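Local coordinates for branched-chain alpha-ketoacid decarboxylase (Lactococcus lactis, PDB 2VBF), which probably decarboxylates branched-chain and aromatic alpha-keto acids to aldehydes, using thiamine diphosphate held by one magnesium ion per subunit, at residues F475-D480 against I545-E550; K246-F251 against A345-L350; D29-R34 against Y167-V172. One frame throughout, in Å; residues are numbered along the deposited sequence. Where two conformers were deposited one is given.

How the interactions relate
All three contacts are largely buried, yet each belongs to a different sheet region: C-terminal, central and N-terminal in turn. Interaction 1 joins neighbouring strands inside a parallel sheet and is carried by backbone bonds, ending at the magnesium and diphosphate. Interactions 2 and 3 pair helices that pack beside two other sheets, and neither touches the cofactor. Their chemistry differs: 246-251 against 345-350 is apolar, a ring under a leucine with some valine packing, whereas 29-34 against 167-172 adds a salt bridge and a tyrosine hydroxyl to an isoleucine contact. The centres of interactions 2 and 3 lie about 29 Å apart; that of interaction 1 is about 40 Å from the former and 45 Å from the latter.

Interaction 1: residues F475-D480 against I545-E550; sequences FIINND and IELVLE. With MG (magnesium ion), chain E; TPP (thiamine diphosphate), chain F.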
loop_
_atom_site.group_PDB
_atom_site.type_symbol
_atom_site.label_atom_id
_atom_site.label_comp_id
_atom_site.label_asym_id
_atom_site.label_seq_id
_atom_site.Cartn_x
_atom_site.Cartn_y
_atom_site.Cartn_z
ATOM N N PHE A 475 10.922 18.579 -8.370
ATOM C CA PHE A 475 12.370 18.371 -8.272
ATOM C C PHE A 475 12.636 16.993 -7.683
ATOM O O PHE A 475 12.232 16.720 -6.552
ATOM C CB PHE A 475 13.029 19.417 -7.381
ATOM C CG PHE A 475 12.940 20.812 -7.909
ATOM C CD1 PHE A 475 13.869 21.276 -8.836
ATOM C CD2 PHE A 475 11.939 21.661 -7.479
ATOM C CE1 PHE A 475 13.794 22.570 -9.318
ATOM C CE2 PHE A 475 11.847 22.958 -7.964
ATOM C CZ PHE A 475 12.776 23.417 -8.880
ATOM N N ILE A 476 13.316 16.142 -8.445
ATOM C CA ILE A 476 13.670 14.783 -8.000
ATOM C C ILE A 476 15.150 14.796 -7.615
ATOM O O ILE A 476 16.014 15.062 -8.465
ATOM C CB ILE A 476 13.418 13.710 -9.096
ATOM C CG1 ILE A 476 11.956 13.717 -9.570
ATOM C CG2 ILE A 476 13.808 12.314 -8.579
ATOM C CD1 ILE A 476 11.604 14.790 -10.569
ATOM N N ILE A 477 15.449 14.519 -6.343
ATOM C CA ILE A 477 16.832 14.525 -5.879
ATOM C C ILE A 477 17.477 13.159 -6.110
ATOM O O ILE A 477 17.313 12.237 -5.335
ATOM C CB ILE A 477 16.974 14.964 -4.420
ATOM C CG1 ILE A 477 16.360 16.360 -4.237
ATOM C CG2 ILE A 477 18.432 14.947 -4.012
ATOM C CD1 ILE A 477 16.502 16.933 -2.852
ATOM N N ASN A 478 18.216 13.054 -7.208
ATOM C CA ASN A 478 18.924 11.833 -7.512
ATOM C C ASN A 478 20.290 11.891 -6.835
ATOM O O ASN A 478 21.224 12.520 -7.354
ATOM C CB ASN A 478 19.053 11.653 -9.024
ATOM C CG ASN A 478 19.886 10.440 -9.391
ATOM O OD1 ASN A 478 20.466 9.782 -8.521
ATOM N ND2 ASN A 478 19.961 10.146 -10.677
ATOM N N ASN A 479 20.398 11.246 -5.676
ATOM C CA ASN A 479 21.675 11.090 -4.975
ATOM C C ASN A 479 22.057 9.607 -4.827
ATOM O O ASN A 479 22.759 9.227 -3.890
ATOM C CB ASN A 479 21.700 11.829 -3.637
ATOM C CG ASN A 479 20.538 11.467 -2.770
ATOM O OD1 ASN A 479 19.887 10.460 -3.017
ATOM N ND2 ASN A 479 20.241 12.289 -1.784
ATOM N N ASP A 480 21.595 8.798 -5.774
ATOM C CA ASP A 480 21.990 7.400 -5.871
ATOM C C ASP A 480 21.661 6.624 -4.587
ATOM O O ASP A 480 22.505 5.883 -4.065
ATOM C CB ASP A 480 23.492 7.326 -6.197
ATOM C CG ASP A 480 23.942 5.942 -6.645
ATOM O OD1 ASP A 480 23.108 5.155 -7.174
ATOM O OD2 ASP A 480 25.141 5.657 -6.451
ATOM N N ILE A 545 12.192 17.903 -12.968
ATOM C CA ILE A 545 13.581 18.304 -12.928
ATOM C C ILE A 545 14.392 17.342 -12.087
ATOM O O ILE A 545 14.252 17.302 -10.859
ATOM C CB ILE A 545 13.712 19.732 -12.355
ATOM C CG1 ILE A 545 12.922 20.724 -13.214
ATOM C CG2 ILE A 545 15.180 20.141 -12.234
ATOM C CD1 ILE A 545 12.546 21.997 -12.463
ATOM N N GLU A 546 15.262 16.582 -12.755
ATOM C CA GLU A 546 16.145 15.659 -12.059
ATOM C C GLU A 546 17.377 16.423 -11.576
ATOM O O GLU A 546 18.166 16.918 -12.389
ATOM C CB GLU A 546 16.533 14.490 -12.973
ATOM C CG GLU A 546 17.511 13.505 -12.319
ATOM C CD GLU A 546 17.878 12.342 -13.213
ATOM O OE1 GLU A 546 17.267 12.188 -14.295
ATOM O OE2 GLU A 546 18.775 11.571 -12.804
ATOM N N LEU A 547 17.523 16.537 -10.255
ATOM C CA LEU A 547 18.705 17.150 -9.636
ATOM C C LEU A 547 19.699 16.059 -9.297
ATOM O O LEU A 547 19.340 15.073 -8.648
ATOM C CB LEU A 547 18.333 17.903 -8.356
ATOM C CG LEU A 547 17.238 18.965 -8.474
ATOM C CD1 LEU A 547 16.972 19.584 -7.105
ATOM C CD2 LEU A 547 17.615 20.048 -9.504
ATOM N N VAL A 548 20.953 16.227 -9.722
ATOM C CA VAL A 548 21.994 15.272 -9.370
ATOM C C VAL A 548 22.837 15.816 -8.213
ATOM O O VAL A 548 23.409 16.910 -8.293
ATOM C CB VAL A 548 22.890 14.901 -10.582
ATOM C CG1 VAL A 548 23.919 13.856 -10.163
ATOM C CG2 VAL A 548 22.032 14.379 -11.730
ATOM N N LEU A 549 22.896 15.046 -7.131
ATOM C CA LEU A 549 23.675 15.393 -5.955
ATOM C C LEU A 549 24.410 14.162 -5.437
ATOM O O LEU A 549 24.023 13.029 -5.735
ATOM C CB LEU A 549 22.771 15.986 -4.868
ATOM C CG LEU A 549 22.369 17.445 -5.141
ATOM C CD1 LEU A 549 20.980 17.531 -5.770
ATOM C CD2 LEU A 549 22.467 18.303 -3.889
ATOM N N GLU A 550 25.482 14.383 -4.680
ATOM C CA GLU A 550 26.304 13.280 -4.189
ATOM C C GLU A 550 25.609 12.542 -3.051
ATOM O O GLU A 550 24.937 13.149 -2.222
ATOM C CB GLU A 550 27.675 13.782 -3.725
ATOM C CG GLU A 550 28.493 14.467 -4.816
ATOM C CD GLU A 550 28.852 13.539 -5.965
ATOM O OE1 GLU A 550 29.058 12.329 -5.725
ATOM O OE2 GLU A 550 28.934 14.021 -7.118
HETATM MG MG MG E . 18.007 9.693 -2.346
HETATM N "N1'" TPP F . 9.236 3.080 4.239
HETATM C "C2'" TPP F . 8.252 4.023 4.383
HETATM C CM2 TPP F . 6.897 3.760 3.788
HETATM N "N3'" TPP F . 8.522 5.176 5.077
HETATM C "C4'" TPP F . 9.765 5.396 5.633
HETATM N "N4'" TPP F . 9.970 6.506 6.302
HETATM C "C5'" TPP F . 10.784 4.451 5.469
HETATM C "C6'" TPP F . 10.510 3.283 4.769
HETATM C "C7'" TPP F . 12.168 4.674 6.034
HETATM N N3 TPP F . 12.871 5.764 5.365
HETATM C C2 TPP F . 12.958 7.076 5.794
HETATM S S1 TPP F . 13.815 8.078 4.858
HETATM C C5 TPP F . 14.159 6.846 3.862
HETATM C C4 TPP F . 13.602 5.620 4.228
HETATM C CM4 TPP F . 13.774 4.328 3.477
HETATM C C6 TPP F . 15.052 7.130 2.670
HETATM C C7 TPP F . 14.509 8.172 1.703
HETATM O O7 TPP F . 15.455 8.271 0.666
HETATM P PA TPP F . 15.345 9.380 -0.474
HETATM O O1A TPP F . 13.906 9.615 -0.875
HETATM O O2A TPP F . 16.199 8.925 -1.642
HETATM O O3A TPP F . 15.860 10.714 0.282
HETATM P PB TPP F . 17.383 11.265 0.408
HETATM O O1B TPP F . 17.679 11.322 1.880
HETATM O O2B TPP F . 17.348 12.655 -0.162
HETATM O O3B TPP F . 18.333 10.380 -0.350
HETATM O O HOH W 1 17.183 11.612 -2.704
HETATM O O HOH W 2 22.545 14.256 -1.373
#
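Phe475 and Ile545 lie side by side and point the same way, with Ile545 CD1 pressed to 3.4 Å from Phe475 CE1. Leu547 adds CD1 at 3.9 Å from Phe475 CD1, so this end is close apolar packing, continued by Phe449 and by helix 525-537. Between the strands four backbone bonds run in parallel register, the shortest from Asn478 N to Leu547 O at 2.7 Å. On the other face Asn478 ND2 gives a nearly straight bond (169°) to the anti side of Glu546 OE2, while Asn478 OD1 accepts from Asp480 N in an Asx turn. These are adjacent strands of the parallel sheet of the C-terminal cofactor-binding domain, and the loop after strand 473-478 carries metal ligands. There Asn479 CG sits between its backbone N and carbonyl carbon (chi1 53°), and OD1 reaches the magnesium ion at 2.1 Å; Asp452 and Gly481 complete the protein ligands. Asn479 ND2 donates to TPP O3B at 3.1 Å. Toward Glu550 the packing loosens: one water accepts from Asn479 ND2 and donates to Glu550 O, with 2.8 Å between the water oxygen and Glu550 O, and the Glu550 side chain turns away, exposed.

Interaction 2: residues K246-F251 against A345-L350; sequences KTVTQF and AVVSSL
In the central domain of this thiamine diphosphate enzyme, helix 245-255 packs against the end of helix 343-348 and the turn that follows it, where Phe251 meets Leu350 and Val248 meets Val347. Phe251 and Leu350 carry about half of the contact. Phe251 CG stands anti to the backbone N (chi1 174°), which carries the ring across to the other segment, and there Leu350 CB lies over one face, 3.9 Å from the ring centroid and 15° off its normal. This is a CH-pi contact, displaced a little toward CD1. Leu350 CD1 lies over the same face, nearer the opposite edge, 3.9 Å from Phe251 CD2. At the CD1 side the leucine's backbone joins in as well, with Leu350 O 3.5 Å from Phe251 CE1. Cutting the phenylalanine back to an alanine is likely to leave Leu350 without the ring it lies across and to open a gap beside Leu225 and Leu257, which also touch the phenylalanine.

One turn earlier the helices meet through smaller groups. Val248 CG2 and Val347 CG1 touch at 4.0 Å, the two side chains crossing at a slant. Thr247 brings its methyl rather than its hydroxyl: CG2 sits 3.9 Å from Val347 O and 4.0 Å from Ser348 CA. With aliphatic carbons, a ring and a few backbone atoms as the touching groups and no polar bond between the segments, cohesion here rests on apolar burial and dispersion, and hence on complementary shape.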
loop_
_atom_site.group_PDB
_atom_site.type_symbol
_atom_site.label_atom_id
_atom_site.label_comp_id
_atom_site.label_asym_id
_atom_site.label_seq_id
_atom_site.Cartn_x
_atom_site.Cartn_y
_atom_site.Cartn_z
ATOM N N LYS A 246 -5.098 31.501 8.589
ATOM C CA LYS A 246 -5.343 32.927 8.336
ATOM C C LYS A 246 -5.787 33.645 9.610
ATOM O O LYS A 246 -5.477 34.814 9.806
ATOM C CB LYS A 246 -6.384 33.115 7.231
ATOM C CG LYS A 246 -5.920 32.638 5.871
ATOM C CD LYS A 246 -4.802 33.499 5.321
ATOM C CE LYS A 246 -4.299 32.989 3.982
ATOM N NZ LYS A 246 -5.360 33.060 2.962
ATOM N N THR A 247 -6.505 32.929 10.467
ATOM C CA THR A 247 -6.981 33.449 11.758
ATOM C C THR A 247 -5.804 33.759 12.694
ATOM O O THR A 247 -5.722 34.844 13.277
ATOM C CB THR A 247 -7.951 32.432 12.417
ATOM O OG1 THR A 247 -9.113 32.268 11.585
ATOM C CG2 THR A 247 -8.392 32.877 13.809
ATOM N N VAL A 248 -4.887 32.806 12.823
ATOM C CA VAL A 248 -3.681 33.010 13.628
ATOM C C VAL A 248 -2.770 34.105 13.044
ATOM O O VAL A 248 -2.231 34.932 13.788
ATOM C CB VAL A 248 -2.893 31.679 13.787
ATOM C CG1 VAL A 248 -1.606 31.893 14.587
ATOM C CG2 VAL A 248 -3.770 30.632 14.441
ATOM N N THR A 249 -2.612 34.113 11.720
ATOM C CA THR A 249 -1.803 35.108 11.037
ATOM C C THR A 249 -2.352 36.504 11.334
ATOM O O THR A 249 -1.582 37.390 11.685
ATOM C CB THR A 249 -1.735 34.821 9.520
ATOM O OG1 THR A 249 -0.977 33.612 9.298
ATOM C CG2 THR A 249 -1.103 35.956 8.759
ATOM N N GLN A 250 -3.675 36.663 11.259
ATOM C CA GLN A 250 -4.322 37.952 11.549
ATOM C C GLN A 250 -4.105 38.357 13.007
ATOM O O GLN A 250 -3.783 39.509 13.294
ATOM C CB GLN A 250 -5.826 37.910 11.237
ATOM C CG GLN A 250 -6.529 39.280 11.301
ATOM C CD GLN A 250 -7.997 39.216 10.888
ATOM O OE1 GLN A 250 -8.818 38.617 11.573
ATOM N NE2 GLN A 250 -8.330 39.853 9.768
ATOM N N PHE A 251 -4.299 37.416 13.925
ATOM C CA PHE A 251 -4.057 37.670 15.361
ATOM C C PHE A 251 -2.623 38.146 15.634
ATOM O O PHE A 251 -2.399 39.164 16.300
ATOM C CB PHE A 251 -4.357 36.412 16.176
ATOM C CG PHE A 251 -4.011 36.531 17.637
ATOM C CD1 PHE A 251 -4.651 37.475 18.437
ATOM C CD2 PHE A 251 -3.054 35.703 18.213
ATOM C CE1 PHE A 251 -4.351 37.590 19.789
ATOM C CE2 PHE A 251 -2.743 35.816 19.574
ATOM C CZ PHE A 251 -3.393 36.761 20.354
ATOM N N ALA A 345 -13.127 27.097 18.554
ATOM C CA ALA A 345 -13.824 28.206 19.219
ATOM C C ALA A 345 -12.844 29.138 19.922
ATOM O O ALA A 345 -12.906 30.358 19.761
ATOM C CB ALA A 345 -14.857 27.668 20.214
ATOM N N VAL A 346 -11.918 28.564 20.677
ATOM C CA VAL A 346 -10.984 29.384 21.441
ATOM C C VAL A 346 -10.034 30.137 20.507
ATOM O O VAL A 346 -9.857 31.348 20.639
ATOM C CB VAL A 346 -10.230 28.564 22.512
ATOM C CG1 VAL A 346 -9.211 29.433 23.224
ATOM C CG2 VAL A 346 -11.221 27.982 23.521
ATOM N N VAL A 347 -9.459 29.439 19.527
ATOM C CA VAL A 347 -8.508 30.074 18.613
ATOM C C VAL A 347 -9.159 31.206 17.819
ATOM O O VAL A 347 -8.559 32.267 17.644
ATOM C CB VAL A 347 -7.851 29.039 17.671
ATOM C CG1 VAL A 347 -6.983 29.723 16.619
ATOM C CG2 VAL A 347 -7.031 28.056 18.490
ATOM N N SER A 348 -10.398 30.994 17.372
ATOM C CA SER A 348 -11.106 32.015 16.594
ATOM C C SER A 348 -11.593 33.187 17.457
ATOM O O SER A 348 -11.984 34.225 16.925
ATOM C CB SER A 348 -12.279 31.398 15.823
ATOM O OG SER A 348 -13.231 30.830 16.697
ATOM N N SER A 349 -11.558 33.032 18.781
ATOM C CA SER A 349 -11.928 34.119 19.694
ATOM C C SER A 349 -10.723 34.981 20.092
ATOM O O SER A 349 -10.865 35.948 20.847
ATOM C CB SER A 349 -12.613 33.561 20.946
ATOM O OG SER A 349 -11.733 32.736 21.693
ATOM N N LEU A 350 -9.536 34.644 19.586
ATOM C CA LEU A 350 -8.326 35.391 19.941
ATOM C C LEU A 350 -8.371 36.846 19.463
ATOM O O LEU A 350 -7.849 37.732 20.140
ATOM C CB LEU A 350 -7.069 34.701 19.406
ATOM C CG LEU A 350 -6.634 33.424 20.131
ATOM C CD1 LEU A 350 -5.436 32.802 19.416
ATOM C CD2 LEU A 350 -6.311 33.685 21.608
#

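Interaction 3: residues D29-R34 against Y167-V172; sequences DYLLDR and YEIDRV
Asp170 takes hold of two side chains of helix 27-37, Tyr30 and Arg34. The salt bridge comes side-on from the arginine: Arg34 NE gives to Asp170 OD1 at 2.9 Å, and Arg34 NH2 to Asp170 OD2, also at 2.9 Å. Both nitrogens approach from above the carboxylate plane, which is turned 63° from the guanidinium. A bend at chi2 (-52°) turns the Arg34 chain so that its NE edge faces Asp170. Arg34 NH1 is engaged elsewhere, with Glu37 and Leu201 O.

The hydroxyl bond is the shorter one, Tyr30 OH donating to the syn side of Asp170 OD2 at 2.6 Å. It arrives from the face opposite Arg34 NH2, so OD2 is gripped from both sides; two donors would be expected to stabilise the charged carboxylate. The segments 29-34 and 167-172, of helices 27-37 and 165-179, run 22° from parallel with axes 10.4 Å apart at closest, among the helices that accompany the parallel beta-sheet of the N-terminal alpha/beta domain.

Apolar contact falls to Ile169, directed at the other helix. Its CD1 lies 3.9 Å from Leu31 CB and 4.1 Å from Tyr30 CD2, while CG2 meets Leu31 CD1 at 4.0 Å and touches Arg34 CG.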
loop_
_atom_site.group_PDB
_atom_site.type_symbol
_atom_site.label_atom_id
_atom_site.label_comp_id
_atom_site.label_asym_id
_atom_site.label_seq_id
_atom_site.Cartn_x
_atom_site.Cartn_y
_atom_site.Cartn_z
ATOM N N ASP A 29 -26.752 10.064 -3.365
ATOM C CA ASP A 29 -26.958 11.507 -3.510
ATOM C C ASP A 29 -26.791 12.247 -2.179
ATOM O O ASP A 29 -26.182 13.311 -2.126
ATOM C CB ASP A 29 -28.355 11.801 -4.073
ATOM C CG ASP A 29 -28.593 11.153 -5.423
ATOM O OD1 ASP A 29 -27.743 11.303 -6.323
ATOM O OD2 ASP A 29 -29.625 10.473 -5.588
ATOM N N TYR A 30 -27.333 11.665 -1.113
ATOM C CA TYR A 30 -27.232 12.244 0.232
ATOM C C TYR A 30 -25.770 12.417 0.657
ATOM O O TYR A 30 -25.348 13.505 1.086
ATOM C CB TYR A 30 -27.976 11.371 1.237
ATOM C CG TYR A 30 -28.202 12.024 2.589
ATOM C CD1 TYR A 30 -29.409 12.646 2.884
ATOM C CD2 TYR A 30 -27.218 12.013 3.571
ATOM C CE1 TYR A 30 -29.625 13.238 4.106
ATOM C CE2 TYR A 30 -27.428 12.609 4.804
ATOM C CZ TYR A 30 -28.633 13.226 5.066
ATOM O OH TYR A 30 -28.873 13.827 6.284
ATOM N N LEU A 31 -25.005 11.339 0.499
ATOM C CA LEU A 31 -23.575 11.344 0.808
ATOM C C LEU A 31 -22.828 12.391 -0.006
ATOM O O LEU A 31 -22.071 13.189 0.552
ATOM C CB LEU A 31 -22.985 9.955 0.590
ATOM C CG LEU A 31 -21.498 9.742 0.870
ATOM C CD1 LEU A 31 -21.106 10.319 2.226
ATOM C CD2 LEU A 31 -21.177 8.237 0.805
ATOM N N LEU A 32 -23.086 12.432 -1.315
ATOM C CA LEU A 32 -22.397 13.366 -2.183
ATOM C C LEU A 32 -22.802 14.821 -1.866
ATOM O O LEU A 32 -21.967 15.722 -1.913
ATOM C CB LEU A 32 -22.617 12.995 -3.658
ATOM C CG LEU A 32 -21.963 11.667 -4.109
ATOM C CD1 LEU A 32 -22.402 11.277 -5.500
ATOM C CD2 LEU A 32 -20.444 11.779 -4.039
ATOM N N ASP A 33 -24.065 15.035 -1.500
ATOM C CA ASP A 33 -24.511 16.358 -1.075
ATOM C C ASP A 33 -23.744 16.816 0.171
ATOM O O ASP A 33 -23.272 17.955 0.230
ATOM C CB ASP A 33 -26.015 16.383 -0.806
ATOM C CG ASP A 33 -26.850 16.622 -2.068
ATOM O OD1 ASP A 33 -26.292 16.903 -3.142
ATOM O OD2 ASP A 33 -28.089 16.534 -1.975
ATOM N N ARG A 34 -23.601 15.918 1.148
ATOM C CA ARG A 34 -22.875 16.237 2.378
ATOM C C ARG A 34 -21.398 16.506 2.104
ATOM O O ARG A 34 -20.828 17.422 2.678
ATOM C CB ARG A 34 -23.011 15.127 3.415
ATOM C CG ARG A 34 -24.405 14.988 4.039
ATOM C CD ARG A 34 -24.930 16.314 4.599
ATOM N NE ARG A 34 -25.924 16.121 5.655
ATOM C CZ ARG A 34 -26.570 17.112 6.275
ATOM N NH1 ARG A 34 -26.368 18.373 5.933
ATOM N NH2 ARG A 34 -27.446 16.843 7.232
ATOM N N TYR A 167 -28.587 9.183 9.033
ATOM C CA TYR A 167 -28.101 9.516 10.381
ATOM C C TYR A 167 -26.629 9.144 10.571
ATOM O O TYR A 167 -25.858 9.910 11.162
ATOM C CB TYR A 167 -28.911 8.843 11.498
ATOM C CG TYR A 167 -28.146 8.937 12.806
ATOM C CD1 TYR A 167 -28.131 10.121 13.538
ATOM C CD2 TYR A 167 -27.361 7.874 13.261
ATOM C CE1 TYR A 167 -27.390 10.235 14.713
ATOM C CE2 TYR A 167 -26.621 7.976 14.433
ATOM C CZ TYR A 167 -26.633 9.158 15.151
ATOM O OH TYR A 167 -25.916 9.256 16.311
ATOM N N GLU A 168 -26.248 7.976 10.059
ATOM C CA GLU A 168 -24.868 7.496 10.174
ATOM C C GLU A 168 -23.878 8.349 9.381
ATOM O O GLU A 168 -22.789 8.688 9.871
ATOM C CB GLU A 168 -24.771 6.029 9.756
ATOM C CG GLU A 168 -25.323 5.063 10.804
ATOM C CD GLU A 168 -24.492 5.034 12.070
ATOM O OE1 GLU A 168 -23.419 4.402 12.067
ATOM O OE2 GLU A 168 -24.918 5.626 13.078
ATOM N N ILE A 169 -24.255 8.714 8.163
ATOM C CA ILE A 169 -23.441 9.646 7.383
ATOM C C ILE A 169 -23.240 10.949 8.142
ATOM O O ILE A 169 -22.122 11.447 8.270
ATOM C CB ILE A 169 -24.072 9.928 6.004
ATOM C CG1 ILE A 169 -23.925 8.698 5.108
ATOM C CG2 ILE A 169 -23.469 11.178 5.359
ATOM C CD1 ILE A 169 -24.775 8.743 3.846
ATOM N N ASP A 170 -24.330 11.490 8.677
ATOM C CA ASP A 170 -24.274 12.734 9.405
ATOM C C ASP A 170 -23.452 12.600 10.687
ATOM O O ASP A 170 -22.686 13.493 11.011
ATOM C CB ASP A 170 -25.688 13.227 9.685
ATOM C CG ASP A 170 -26.367 13.766 8.438
ATOM O OD1 ASP A 170 -25.734 13.771 7.360
ATOM O OD2 ASP A 170 -27.533 14.202 8.527
ATOM N N ARG A 171 -23.573 11.458 11.354
ATOM C CA ARG A 171 -22.831 11.197 12.578
ATOM C C ARG A 171 -21.336 11.217 12.296
ATOM O O ARG A 171 -20.585 11.898 12.981
ATOM C CB ARG A 171 -23.202 9.852 13.184
ATOM C CG ARG A 171 -22.406 9.524 14.470
ATOM C CD ARG A 171 -22.782 8.194 15.070
ATOM N NE ARG A 171 -22.429 7.030 14.253
ATOM C CZ ARG A 171 -21.208 6.517 14.161
ATOM N NH1 ARG A 171 -20.183 7.081 14.791
ATOM N NH2 ARG A 171 -21.011 5.441 13.423
ATOM N N VAL A 172 -20.909 10.469 11.287
ATOM C CA VAL A 172 -19.466 10.350 11.043
ATOM C C VAL A 172 -18.886 11.654 10.475
ATOM O O VAL A 172 -17.797 12.053 10.873
ATOM C CB VAL A 172 -19.114 9.110 10.168
ATOM C CG1 VAL A 172 -19.731 7.830 10.757
ATOM C CG2 VAL A 172 -19.552 9.312 8.717
#